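Local coordinates for TIR protein (Paracoccus denitrificans PD1222, PDB 3H16), which is a bacterial TIR-domain protein, with the parallel-sheet alpha/beta fold of the TIR family, at residues B[35-48]-B[141-153]. Sequence-based numbering, arbitrary orientation.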
ATOM      1  N   PHE B  35      11.938  16.219 -13.234  1.00 59.45           N
ATOM      2  CA  PHE B  35      11.481  15.288 -12.199  1.00 44.64           C
ATOM      3  C   PHE B  35      12.335  14.068 -11.881  1.00 39.99           C
ATOM      4  O   PHE B  35      12.869  13.937 -10.781  1.00 38.65           O
ATOM      5  CB  PHE B  35      10.059  14.814 -12.525  1.00 35.27           C
ATOM      6  CG  PHE B  35       9.417  14.013 -11.425  1.00 28.39           C
ATOM      7  CD1 PHE B  35       9.127  14.600 -10.198  1.00 25.80           C
ATOM      8  CD2 PHE B  35       9.113  12.670 -11.614  1.00 27.35           C
ATOM      9  CE1 PHE B  35       8.546  13.860  -9.171  1.00 25.85           C
ATOM     10  CE2 PHE B  35       8.529  11.921 -10.593  1.00 26.38           C
ATOM     11  CZ  PHE B  35       8.247  12.523  -9.366  1.00 25.55           C
ATOM     12  N   VAL B  36      12.437  13.163 -12.843  1.00 34.68           N
ATOM     13  CA  VAL B  36      13.183  11.936 -12.661  1.00 32.28           C
ATOM     14  C   VAL B  36      14.577  12.138 -12.085  1.00 34.04           C
ATOM     15  O   VAL B  36      15.025  11.347 -11.256  1.00 35.49           O
ATOM     16  CB  VAL B  36      13.262  11.165 -13.987  1.00 27.52           C
ATOM     17  CG1 VAL B  36      13.914   9.814 -13.776  1.00 23.16           C
ATOM     18  CG2 VAL B  36      11.857  10.978 -14.538  1.00 26.25           C
ATOM     19  N   GLU B  37      15.261  13.196 -12.505  1.00 36.15           N
ATOM     20  CA  GLU B  37      16.600  13.459 -11.999  1.00 37.10           C
ATOM     21  C   GLU B  37      16.522  13.813 -10.522  1.00 36.48           C
ATOM     22  O   GLU B  37      17.242  13.245  -9.704  1.00 34.32           O
ATOM     23  CB  GLU B  37      17.255  14.591 -12.788  1.00 41.50           C
ATOM     24  CG  GLU B  37      18.607  14.214 -13.371  1.00 50.02           C
ATOM     25  CD  GLU B  37      19.124  15.240 -14.361  1.00 55.06           C
ATOM     26  OE1 GLU B  37      19.342  16.405 -13.959  1.00 58.96           O
ATOM     27  OE2 GLU B  37      19.309  14.878 -15.543  1.00 56.81           O
ATOM     28  N   ALA B  38      15.636  14.742 -10.182  1.00 37.43           N
ATOM     29  CA  ALA B  38      15.457  15.149  -8.793  1.00 39.08           C
ATOM     30  C   ALA B  38      15.163  13.918  -7.952  1.00 38.22           C
ATOM     31  O   ALA B  38      15.762  13.703  -6.900  1.00 40.58           O
ATOM     32  CB  ALA B  38      14.307  16.129  -8.681  1.00 42.90           C
ATOM     33  N   LEU B  39      14.229  13.111  -8.433  1.00 36.03           N
ATOM     34  CA  LEU B  39      13.831  11.890  -7.748  1.00 33.22           C
ATOM     35  C   LEU B  39      14.992  10.895  -7.590  1.00 32.19           C
ATOM     36  O   LEU B  39      15.160  10.283  -6.531  1.00 32.18           O
ATOM     37  CB  LEU B  39      12.658  11.252  -8.509  1.00 29.65           C
ATOM     38  CG  LEU B  39      12.179   9.836  -8.175  1.00 27.35           C
ATOM     39  CD1 LEU B  39      12.107   9.638  -6.665  1.00 27.91           C
ATOM     40  CD2 LEU B  39      10.811   9.607  -8.829  1.00 24.12           C
ATOM     41  N   ALA B  40      15.790  10.745  -8.646  1.00 31.90           N
ATOM     42  CA  ALA B  40      16.927   9.823  -8.640  1.00 32.92           C
ATOM     43  C   ALA B  40      17.961  10.240  -7.608  1.00 35.56           C
ATOM     44  O   ALA B  40      18.498   9.402  -6.887  1.00 33.51           O
ATOM     45  CB  ALA B  40      17.570   9.771 -10.023  1.00 28.19           C
ATOM     46  N   HIS B  41      18.238  11.537  -7.547  1.00 42.65           N
ATOM     47  CA  HIS B  41      19.203  12.072  -6.596  1.00 50.08           C
ATOM     48  C   HIS B  41      18.719  11.762  -5.178  1.00 44.50           C
ATOM     49  O   HIS B  41      19.437  11.136  -4.385  1.00 40.42           O
ATOM     50  CB  HIS B  41      19.345  13.588  -6.780  1.00 67.17           C
ATOM     51  CG  HIS B  41      20.480  14.188  -6.011  1.00 88.14           C
ATOM     52  ND1 HIS B  41      21.800  13.963  -6.338  1.00 96.24           N
ATOM     53  CD2 HIS B  41      20.494  14.988  -4.920  1.00 95.98           C
ATOM     54  CE1 HIS B  41      22.578  14.600  -5.481  1.00101.23           C
ATOM     55  NE2 HIS B  41      21.811  15.229  -4.610  1.00101.22           N
ATOM     56  N   THR B  42      17.489  12.186  -4.881  1.00 38.12           N
ATOM     57  CA  THR B  42      16.882  11.967  -3.571  1.00 32.33           C
ATOM     58  C   THR B  42      16.881  10.505  -3.152  1.00 30.74           C
ATOM     59  O   THR B  42      17.160  10.194  -1.996  1.00 30.89           O
ATOM     60  CB  THR B  42      15.450  12.478  -3.546  1.00 30.18           C
ATOM     61  OG1 THR B  42      15.440  13.844  -3.966  1.00 28.57           O
ATOM     62  CG2 THR B  42      14.873  12.378  -2.144  1.00 27.62           C
ATOM     63  N   LEU B  43      16.560   9.611  -4.080  1.00 29.44           N
ATOM     64  CA  LEU B  43      16.554   8.188  -3.788  1.00 30.06           C
ATOM     65  C   LEU B  43      17.957   7.662  -3.468  1.00 32.82           C
ATOM     66  O   LEU B  43      18.139   6.911  -2.506  1.00 34.25           O
ATOM     67  CB  LEU B  43      15.979   7.417  -4.972  1.00 29.56           C
ATOM     68  CG  LEU B  43      14.479   7.119  -5.005  1.00 27.44           C
ATOM     69  CD1 LEU B  43      14.127   6.499  -6.358  1.00 26.64           C
ATOM     70  CD2 LEU B  43      14.118   6.169  -3.874  1.00 25.81           C
ATOM     71  N   ARG B  44      18.951   8.043  -4.268  1.00 34.14           N
ATOM     72  CA  ARG B  44      20.325   7.589  -4.028  1.00 36.17           C
ATOM     73  C   ARG B  44      20.849   8.129  -2.699  1.00 35.91           C
ATOM     74  O   ARG B  44      21.535   7.424  -1.958  1.00 36.31           O
ATOM     75  CB  ARG B  44      21.246   8.029  -5.165  1.00 38.13           C
ATOM     76  CG  ARG B  44      20.929   7.372  -6.483  1.00 41.66           C
ATOM     77  CD  ARG B  44      21.891   7.802  -7.562  1.00 45.20           C
ATOM     78  NE  ARG B  44      21.405   7.411  -8.881  1.00 50.15           N
ATOM     79  CZ  ARG B  44      22.003   7.729 -10.024  1.00 52.61           C
ATOM     80  NH1 ARG B  44      23.121   8.445 -10.017  1.00 56.85           N
ATOM     81  NH2 ARG B  44      21.475   7.341 -11.177  1.00 52.48           N
ATOM     82  N   ALA B  45      20.523   9.384  -2.409  1.00 33.70           N
ATOM     83  CA  ALA B  45      20.932  10.017  -1.162  1.00 30.70           C
ATOM     84  C   ALA B  45      20.371   9.220   0.000  1.00 30.98           C
ATOM     85  O   ALA B  45      20.940   9.230   1.090  1.00 35.21           O
ATOM     86  CB  ALA B  45      20.412  11.447  -1.098  1.00 25.21           C
ATOM     87  N   ALA B  46      19.256   8.532  -0.227  1.00 29.02           N
ATOM     88  CA  ALA B  46      18.640   7.742   0.829  1.00 27.25           C
ATOM     89  C   ALA B  46      19.167   6.313   0.845  1.00 28.15           C
ATOM     90  O   ALA B  46      18.741   5.492   1.662  1.00 26.31           O
ATOM     91  CB  ALA B  46      17.127   7.741   0.683  1.00 26.67           C
ATOM     92  N   GLY B  47      20.087   6.007  -0.063  1.00 27.80           N
ATOM     93  CA  GLY B  47      20.662   4.676  -0.070  1.00 30.06           C
ATOM     94  C   GLY B  47      20.207   3.716  -1.147  1.00 32.28           C
ATOM     95  O   GLY B  47      20.628   2.562  -1.155  1.00 33.22           O
ATOM     96  N   ALA B  48      19.352   4.161  -2.059  1.00 33.12           N
ATOM     97  CA  ALA B  48      18.911   3.260  -3.111  1.00 33.87           C
ATOM     98  C   ALA B  48      19.877   3.320  -4.285  1.00 35.58           C
ATOM     99  O   ALA B  48      20.496   4.349  -4.547  1.00 37.01           O
ATOM    100  CB  ALA B  48      17.497   3.621  -3.567  1.00 31.02           C
ATOM    101  N   VAL B 141       8.444  14.609  -2.596  1.00 26.69           N
ATOM    102  CA  VAL B 141       9.313  13.570  -3.111  1.00 25.50           C
ATOM    103  C   VAL B 141       9.998  12.838  -1.960  1.00 25.84           C
ATOM    104  O   VAL B 141      10.248  11.634  -2.043  1.00 23.30           O
ATOM    105  CB  VAL B 141      10.375  14.137  -4.028  1.00 25.87           C
ATOM    106  CG1 VAL B 141      11.268  13.005  -4.549  1.00 22.74           C
ATOM    107  CG2 VAL B 141       9.701  14.874  -5.172  1.00 28.30           C
ATOM    108  N   ASP B 142      10.288  13.560  -0.880  1.00 25.49           N
ATOM    109  CA  ASP B 142      10.936  12.943   0.273  1.00 27.34           C
ATOM    110  C   ASP B 142      10.055  11.881   0.911  1.00 26.69           C
ATOM    111  O   ASP B 142      10.510  10.775   1.210  1.00 26.72           O
ATOM    112  CB  ASP B 142      11.297  13.997   1.320  1.00 32.26           C
ATOM    113  CG  ASP B 142      12.356  14.953   0.830  1.00 34.56           C
ATOM    114  OD1 ASP B 142      13.409  14.475   0.379  1.00 36.47           O
ATOM    115  OD2 ASP B 142      12.133  16.178   0.890  1.00 41.32           O
ATOM    116  N   GLU B 143       8.792  12.220   1.121  1.00 27.56           N
ATOM    117  CA  GLU B 143       7.866  11.281   1.727  1.00 29.42           C
ATOM    118  C   GLU B 143       7.758  10.057   0.839  1.00 27.57           C
ATOM    119  O   GLU B 143       7.803   8.929   1.331  1.00 26.89           O
ATOM    120  CB  GLU B 143       6.498  11.933   1.932  1.00 33.03           C
ATOM    121  CG  GLU B 143       6.478  12.958   3.051  1.00 39.55           C
ATOM    122  CD  GLU B 143       5.204  13.795   3.061  1.00 45.35           C
ATOM    123  OE1 GLU B 143       5.067  14.700   2.205  1.00 45.80           O
ATOM    124  OE2 GLU B 143       4.338  13.543   3.924  1.00 48.22           O
ATOM    125  N   ILE B 144       7.638  10.277  -0.468  1.00 25.47           N
ATOM    126  CA  ILE B 144       7.544   9.159  -1.404  1.00 24.49           C
ATOM    127  C   ILE B 144       8.828   8.321  -1.341  1.00 24.15           C
ATOM    128  O   ILE B 144       8.774   7.090  -1.367  1.00 21.78           O
ATOM    129  CB  ILE B 144       7.329   9.636  -2.864  1.00 23.46           C
ATOM    130  CG1 ILE B 144       5.967  10.316  -2.998  1.00 25.67           C
ATOM    131  CG2 ILE B 144       7.395   8.449  -3.810  1.00 18.87           C
ATOM    132  CD1 ILE B 144       5.694  10.895  -4.381  1.00 32.08           C
ATOM    133  N   VAL B 145       9.976   8.990  -1.253  1.00 23.85           N
ATOM    134  CA  VAL B 145      11.243   8.287  -1.186  1.00 24.09           C
ATOM    135  C   VAL B 145      11.327   7.452   0.099  1.00 24.51           C
ATOM    136  O   VAL B 145      11.874   6.341   0.090  1.00 22.66           O
ATOM    137  CB  VAL B 145      12.425   9.269  -1.266  1.00 25.20           C
ATOM    138  CG1 VAL B 145      13.713   8.563  -0.886  1.00 26.16           C
ATOM    139  CG2 VAL B 145      12.535   9.820  -2.685  1.00 23.15           C
ATOM    140  N   ALA B 146      10.782   7.972   1.198  1.00 21.54           N
ATOM    141  CA  ALA B 146      10.793   7.211   2.447  1.00 21.81           C
ATOM    142  C   ALA B 146       9.974   5.930   2.236  1.00 23.49           C
ATOM    143  O   ALA B 146      10.383   4.855   2.671  1.00 26.14           O
ATOM    144  CB  ALA B 146      10.213   8.030   3.585  1.00 14.05           C
ATOM    145  N   ASP B 147       8.826   6.044   1.563  1.00 25.50           N
ATOM    146  CA  ASP B 147       7.990   4.877   1.287  1.00 28.08           C
ATOM    147  C   ASP B 147       8.728   3.866   0.404  1.00 28.96           C
ATOM    148  O   ASP B 147       8.658   2.658   0.640  1.00 27.58           O
ATOM    149  CB  ASP B 147       6.683   5.287   0.591  1.00 31.08           C
ATOM    150  CG  ASP B 147       5.780   6.132   1.485  1.00 37.18           C
ATOM    151  OD1 ASP B 147       5.666   5.807   2.688  1.00 38.35           O
ATOM    152  OD2 ASP B 147       5.178   7.111   0.981  1.00 36.31           O
ATOM    153  N   LEU B 148       9.433   4.363  -0.612  1.00 28.05           N
ATOM    154  CA  LEU B 148      10.169   3.498  -1.520  1.00 28.12           C
ATOM    155  C   LEU B 148      11.312   2.765  -0.818  1.00 28.96           C
ATOM    156  O   LEU B 148      11.573   1.596  -1.103  1.00 28.52           O
ATOM    157  CB  LEU B 148      10.701   4.309  -2.700  1.00 26.83           C
ATOM    158  CG  LEU B 148       9.614   4.891  -3.605  1.00 26.41           C
ATOM    159  CD1 LEU B 148      10.224   5.895  -4.545  1.00 24.98           C
ATOM    160  CD2 LEU B 148       8.927   3.782  -4.379  1.00 25.45           C
ATOM    161  N   MET B 149      11.993   3.450   0.097  1.00 29.13           N
ATOM    162  CA  MET B 149      13.083   2.833   0.842  1.00 30.01           C
ATOM    163  C   MET B 149      12.493   1.775   1.764  1.00 30.76           C
ATOM    164  O   MET B 149      13.101   0.734   2.003  1.00 33.39           O
ATOM    165  CB  MET B 149      13.843   3.873   1.669  1.00 28.50           C
ATOM    166  CG  MET B 149      14.647   4.860   0.846  1.00 30.83           C
ATOM    167  SD  MET B 149      15.726   4.057  -0.372  1.00 33.93           S
ATOM    168  CE  MET B 149      16.920   3.285   0.690  1.00 30.74           C
ATOM    169  N   ALA B 150      11.299   2.048   2.282  1.00 29.00           N
ATOM    170  CA  ALA B 150      10.630   1.105   3.159  1.00 27.35           C
ATOM    171  C   ALA B 150      10.328  -0.161   2.375  1.00 29.10           C
ATOM    172  O   ALA B 150      10.514  -1.268   2.879  1.00 27.86           O
ATOM    173  CB  ALA B 150       9.357   1.699   3.670  1.00 23.56           C
ATOM    174  N   ILE B 151       9.861   0.018   1.139  1.00 31.49           N
ATOM    175  CA  ILE B 151       9.517  -1.089   0.253  1.00 34.78           C
ATOM    176  C   ILE B 151      10.757  -1.850  -0.197  1.00 38.76           C
ATOM    177  O   ILE B 151      10.710  -3.062  -0.401  1.00 40.81           O
ATOM    178  CB  ILE B 151       8.740  -0.582  -0.985  1.00 34.37           C
ATOM    179  CG1 ILE B 151       7.353  -0.093  -0.559  1.00 33.92           C
ATOM    180  CG2 ILE B 151       8.592  -1.692  -2.014  1.00 32.22           C
ATOM    181  CD1 ILE B 151       6.514   0.456  -1.698  1.00 31.70           C
ATOM    182  N   ILE B 152      11.866  -1.143  -0.358  1.00 42.45           N
ATOM    183  CA  ILE B 152      13.107  -1.788  -0.760  1.00 45.03           C
ATOM    184  C   ILE B 152      13.611  -2.689   0.374  1.00 46.93           C
ATOM    185  O   ILE B 152      14.046  -3.818   0.137  1.00 42.87           O
ATOM    186  CB  ILE B 152      14.202  -0.745  -1.078  1.00 44.82           C
ATOM    187  CG1 ILE B 152      14.020  -0.206  -2.491  1.00 46.25           C
ATOM    188  CG2 ILE B 152      15.583  -1.364  -0.927  1.00 53.68           C
ATOM    189  CD1 ILE B 152      15.118   0.762  -2.902  1.00 35.44           C
ATOM    190  N   ARG B 153      13.540  -2.179   1.603  1.00 50.23           N
ATOM    191  CA  ARG B 153      14.004  -2.894   2.792  1.00 55.12           C
ATOM    192  C   ARG B 153      13.052  -3.942   3.376  1.00 58.50           C
ATOM    193  O   ARG B 153      13.355  -5.140   3.361  1.00 59.38           O
ATOM    194  CB  ARG B 153      14.370  -1.877   3.875  1.00 53.27           C
ATOM    195  CG  ARG B 153      15.490  -0.955   3.452  1.00 54.39           C
ATOM    196  CD  ARG B 153      15.728   0.164   4.448  1.00 58.04           C
ATOM    197  NE  ARG B 153      16.849   1.002   4.026  1.00 61.18           N
ATOM    198  CZ  ARG B 153      17.069   2.242   4.451  1.00 63.17           C
ATOM    199  NH1 ARG B 153      16.238   2.810   5.319  1.00 63.02           N
ATOM    200  NH2 ARG B 153      18.121   2.919   3.999  1.00 63.05           N
TER
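Val145 lies at the centre of this helix-helix contact, its two methyls dividing the packing between them. Val145 CG1, anti to the backbone N (chi1 167°), lies 3.8 Å from Ala46 CB and also touches Leu43 CD2. Val145 CG2 meets Thr42 CG2 at 3.5 Å and touches Leu39 CD1 as well. Leu43 CD2 reaches on to Leu148 CD1 at 4.0 Å, the two side chains crossing at about a right angle. At the buried inner end of this apolar strip, Val141 CG2 approaches the Phe35 ring obliquely, 4.3 Å from Phe35 CE1. Past the C-terminal end of helix 32-45, where Gly47 with its positive phi completes a Schellman motif, Met149 of the other helix folds back at chi2 and chi3; Met149 SD packs 3.7 Å from Ala48 CB, which also meets Ile152 CD1.

The solvent side is looser and more polar. In Thr42, chi1 of -54° sets OG1 beside the backbone N and CG2 anti to it; from this one rotamer OG1 bonds to Ala38 O (3.0 Å), above that carbonyl's plane, and the methyl faces Asp142 OD1. Arg153 extends NH2 to 3.5 Å from Ala46 O.

The axes of the short segments cross at -51°, 9.8 Å apart at closest approach; the contact joins helix 32-45 to the C-terminal helix on one side of the parallel TIR sheet. Beneath them, Leu148 rests on Ile78 of strand 74-81 and Ile152 on Ile23 of strand 21-28, while Phe35 stacks with His114.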